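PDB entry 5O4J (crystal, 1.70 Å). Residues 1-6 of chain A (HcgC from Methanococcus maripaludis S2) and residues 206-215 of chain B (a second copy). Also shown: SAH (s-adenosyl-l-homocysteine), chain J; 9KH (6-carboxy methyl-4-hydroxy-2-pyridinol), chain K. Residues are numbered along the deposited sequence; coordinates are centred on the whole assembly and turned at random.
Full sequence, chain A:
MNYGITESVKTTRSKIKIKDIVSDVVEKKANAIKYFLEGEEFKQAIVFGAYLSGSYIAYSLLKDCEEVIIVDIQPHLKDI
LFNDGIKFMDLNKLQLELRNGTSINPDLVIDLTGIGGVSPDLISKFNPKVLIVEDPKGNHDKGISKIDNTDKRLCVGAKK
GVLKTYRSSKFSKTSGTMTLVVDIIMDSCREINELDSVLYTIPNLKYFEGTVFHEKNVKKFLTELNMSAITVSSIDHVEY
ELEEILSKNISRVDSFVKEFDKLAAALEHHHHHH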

# COMPACT_ATOMS: atom_id res chain seq x y z
N MET A 1 5.76 -2.53 -29.46
CA MET A 1 6.58 -1.85 -28.41
C MET A 1 7.43 -0.75 -29.07
O MET A 1 8.11 -1.01 -30.06
N ASN A 2 7.41 0.46 -28.51
CA ASN A 2 8.00 1.62 -29.17
C ASN A 2 8.79 2.44 -28.16
O ASN A 2 9.07 1.99 -27.04
N TYR A 3 9.18 3.63 -28.57
CA TYR A 3 9.95 4.55 -27.75
C TYR A 3 9.05 5.65 -27.22
O TYR A 3 7.92 5.83 -27.68
N GLY A 4 9.54 6.35 -26.19
CA GLY A 4 8.81 7.45 -25.61
C GLY A 4 9.19 8.79 -26.20
O GLY A 4 9.13 8.99 -27.42
N ILE A 5 9.58 9.72 -25.32
CA ILE A 5 9.95 11.07 -25.73
C ILE A 5 11.26 11.04 -26.52
O ILE A 5 11.45 11.82 -27.46
N THR A 6 12.17 10.15 -26.14
CA THR A 6 13.39 9.91 -26.89
C THR A 6 13.58 8.40 -26.98
O THR A 6 12.81 7.63 -26.40
N LYS B 206 -4.43 8.38 -19.12
CA LYS B 206 -4.09 7.73 -20.37
C LYS B 206 -2.65 8.12 -20.66
O LYS B 206 -2.02 8.85 -19.88
N TYR B 207 -2.11 7.59 -21.75
CA TYR B 207 -0.73 7.87 -22.12
C TYR B 207 -0.69 9.22 -22.85
O TYR B 207 -0.57 9.30 -24.08
N PHE B 208 -0.85 10.29 -22.07
CA PHE B 208 -0.87 11.64 -22.62
C PHE B 208 0.40 11.93 -23.41
O PHE B 208 0.37 12.65 -24.42
N GLU B 209 1.53 11.42 -22.93
CA GLU B 209 2.80 11.65 -23.59
C GLU B 209 2.75 11.23 -25.05
O GLU B 209 3.31 11.90 -25.93
N GLY B 210 2.05 10.13 -25.33
CA GLY B 210 1.87 9.69 -26.70
C GLY B 210 1.14 10.70 -27.56
O GLY B 210 1.47 10.89 -28.73
N THR B 211 0.13 11.37 -26.98
CA THR B 211 -0.57 12.39 -27.75
C THR B 211 0.39 13.47 -28.22
O THR B 211 0.26 13.98 -29.34
N VAL B 212 1.36 13.82 -27.38
CA VAL B 212 2.31 14.88 -27.72
C VAL B 212 3.38 14.39 -28.67
O VAL B 212 3.72 15.06 -29.65
N PHE B 213 3.97 13.23 -28.38
CA PHE B 213 5.21 12.84 -29.04
C PHE B 213 5.05 11.79 -30.13
O PHE B 213 5.93 11.68 -30.99
N HIS B 214 3.96 11.03 -30.12
CA HIS B 214 3.71 10.06 -31.18
C HIS B 214 2.66 10.58 -32.16
O HIS B 214 2.89 10.58 -33.37
N GLU B 215 1.53 11.07 -31.64
CA GLU B 215 0.54 11.73 -32.49
C GLU B 215 0.95 13.15 -32.86
O GLU B 215 0.38 13.71 -33.80

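The N-terminal segment of chain A lies against one side of the chain B helix, and the two stretches bury 298 Å² between them. B:Lys206 plays no part in this contact. B:Tyr207, with chi1 t, directs its CA-to-CB bond toward chain A and brings its hydroxyl OH to 3.7 Å from A:Gly4 CA. The same hydroxyl donates a hydrogen bond to the next acidic side chain, B:Tyr207 OH to B:Glu209 OE2 at 2.6 Å, which ties the phenol to the carboxylate beside A:Gly4.

B:Glu209 also points toward chain A, extended as t in both chi1 and chi2. Its OE2 lies 3.6 Å from A:Gly4 CA, so close that a beta carbon on that glycine would clash with it. B:Glu209 CD packs 3.6 Å from A:Ile5 CG1. A water draws these groups together: it accepts from A:Ile5 N at 2.8 Å, donates a weak hydrogen bond to B:Glu209 OE2 at 3.4 Å, and bonds to 9KH O8 at 2.5 Å. The pyridinol is thereby linked to both chains.

B:Gly210, B:Thr211 and B:Val212 make no contact with chain A. One turn on from B:Glu209, B:Phe213 (chi1 m) points toward A:Ile5, whose rotamer is m, t. A:Ile5 CG1 sits over one face of the phenyl ring, 3.8 Å from the B:Phe213 ring centroid in a CH-pi contact, and 3.6 Å from B:Phe213 CE2. At the ring edge, B:Phe213 CE1 is 3.4 Å from SAH O2', while A:Ile5 CG2 approaches SAH C2' at 3.7 Å; both apolar side chains therefore border the ligand.

B:His214, chi1 m, points toward chain A and presents its ring edge to main-chain carbonyls. B:His214 NE2 lies 2.8 Å from A:Tyr3 O, and B:His214 CE1 is 3.3 Å from A:Gly4 O. The side chain of A:Tyr3 itself points away, and B:Glu215 is out of reach.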

# COMPACT_ATOMS: atom_id res chain seq x y z
CB MET A 1 7.46 -2.87 -27.69
CG MET A 1 7.50 -2.71 -26.18
SD MET A 1 8.76 -1.54 -25.64
CE MET A 1 10.23 -2.54 -25.83
CB ASN A 2 6.90 2.44 -29.86
CG ASN A 2 5.88 2.99 -28.89
OD1 ASN A 2 6.01 4.12 -28.41
ND2 ASN A 2 4.86 2.19 -28.59
CB TYR A 3 11.11 5.14 -28.56
CG TYR A 3 12.16 4.12 -28.95
CD1 TYR A 3 12.86 3.42 -27.97
CD2 TYR A 3 12.45 3.85 -30.28
CE1 TYR A 3 13.81 2.49 -28.31
CE2 TYR A 3 13.41 2.92 -30.63
CZ TYR A 3 14.09 2.24 -29.63
OH TYR A 3 15.04 1.31 -29.96
CB ILE A 5 10.04 11.97 -24.49
CG1 ILE A 5 8.66 12.11 -23.86
CG2 ILE A 5 10.64 13.33 -24.81
CD1 ILE A 5 8.66 12.73 -22.49
CB THR A 6 14.62 10.54 -26.23
OG1 THR A 6 14.96 9.80 -25.05
CG2 THR A 6 14.37 12.00 -25.87
CB LYS B 206 -5.02 8.15 -21.52
CG LYS B 206 -4.96 9.64 -21.84
CD LYS B 206 -5.66 9.97 -23.16
CE LYS B 206 -4.81 9.54 -24.35
NZ LYS B 206 -5.57 9.58 -25.63
CB TYR B 207 -0.17 6.72 -22.94
CG TYR B 207 1.26 6.91 -23.40
CD1 TYR B 207 2.27 7.22 -22.50
CD2 TYR B 207 1.60 6.75 -24.73
CE1 TYR B 207 3.60 7.38 -22.94
CE2 TYR B 207 2.89 6.91 -25.17
CZ TYR B 207 3.89 7.23 -24.27
OH TYR B 207 5.19 7.39 -24.73
CB PHE B 208 -1.00 12.69 -21.52
CG PHE B 208 -2.19 12.50 -20.62
CD1 PHE B 208 -3.46 12.83 -21.05
CD2 PHE B 208 -2.02 12.03 -19.33
CE1 PHE B 208 -4.55 12.66 -20.20
CE2 PHE B 208 -3.10 11.87 -18.48
CZ PHE B 208 -4.37 12.19 -18.92
CB GLU B 209 3.88 10.90 -22.82
CG GLU B 209 5.25 10.82 -23.43
CD GLU B 209 6.14 9.89 -22.63
OE1 GLU B 209 6.35 10.15 -21.42
OE2 GLU B 209 6.60 8.88 -23.20
CB THR B 211 -1.70 13.00 -26.92
OG1 THR B 211 -2.49 11.95 -26.35
CG2 THR B 211 -2.58 13.87 -27.80
CB VAL B 212 2.94 15.46 -26.44
CG1 VAL B 212 3.97 16.55 -26.78
CG2 VAL B 212 1.88 16.00 -25.49
CB PHE B 213 6.22 12.36 -28.00
CG PHE B 213 6.74 13.46 -27.15
CD1 PHE B 213 7.79 14.24 -27.60
CD2 PHE B 213 6.16 13.76 -25.93
CE1 PHE B 213 8.27 15.28 -26.83
CE2 PHE B 213 6.64 14.79 -25.17
CZ PHE B 213 7.70 15.55 -25.62
CB HIS B 214 3.28 8.72 -30.58
CG HIS B 214 4.30 8.13 -29.66
ND1 HIS B 214 5.60 8.58 -29.61
CD2 HIS B 214 4.21 7.15 -28.73
CE1 HIS B 214 6.27 7.90 -28.70
NE2 HIS B 214 5.45 7.02 -28.16
CB GLU B 215 -0.82 11.74 -31.80
CG GLU B 215 -1.37 10.35 -31.51
CD GLU B 215 -2.63 10.38 -30.66
OE1 GLU B 215 -2.93 9.37 -30.00
OE2 GLU B 215 -3.33 11.42 -30.64
N SAH J . 11.57 17.06 -16.87
CA SAH J . 10.49 17.59 -17.76
CB SAH J . 10.23 16.59 -18.88
CG SAH J . 11.25 16.70 -20.00
SD SAH J . 10.86 15.66 -21.38
C SAH J . 9.22 17.85 -16.98
O SAH J . 8.17 18.12 -17.60
OXT SAH J . 9.27 17.79 -15.74
C5' SAH J . 12.10 16.09 -22.57
C4' SAH J . 11.72 17.33 -23.37
O4' SAH J . 12.91 17.89 -23.94
C3' SAH J . 10.84 17.00 -24.55
O3' SAH J . 10.06 18.16 -24.86
C2' SAH J . 11.83 16.70 -25.66
O2' SAH J . 11.30 16.91 -26.98
C1' SAH J . 12.94 17.69 -25.36
N9 SAH J . 14.30 17.22 -25.72
C8 SAH J . 14.82 15.99 -25.61
N7 SAH J . 16.11 15.97 -26.01
C5 SAH J . 16.44 17.23 -26.37
C6 SAH J . 17.64 17.91 -26.89
N6 SAH J . 18.77 17.21 -27.10
N1 SAH J . 17.55 19.24 -27.14
C2 SAH J . 16.43 19.93 -26.94
N3 SAH J . 15.30 19.37 -26.47
C4 SAH J . 15.25 18.05 -26.17
C2 9KH K . 12.45 12.64 -18.62
C3 9KH K . 11.38 12.35 -17.80
C4 9KH K . 10.38 11.51 -18.25
C6 9KH K . 11.48 11.24 -20.31
O1 9KH K . 13.44 13.47 -18.18
N5 9KH K . 10.44 10.97 -19.48
C7 9KH K . 12.50 12.09 -19.90
O8 9KH K . 11.50 10.68 -21.54
C9 9KH K . 11.31 12.94 -16.41
C10 9KH K . 9.21 11.18 -17.35
C12 9KH K . 8.21 12.31 -17.29
O13 9KH K . 7.58 12.43 -16.23
O14 9KH K . 8.04 13.05 -18.29
O HOH W 1 9.93 9.07 -22.60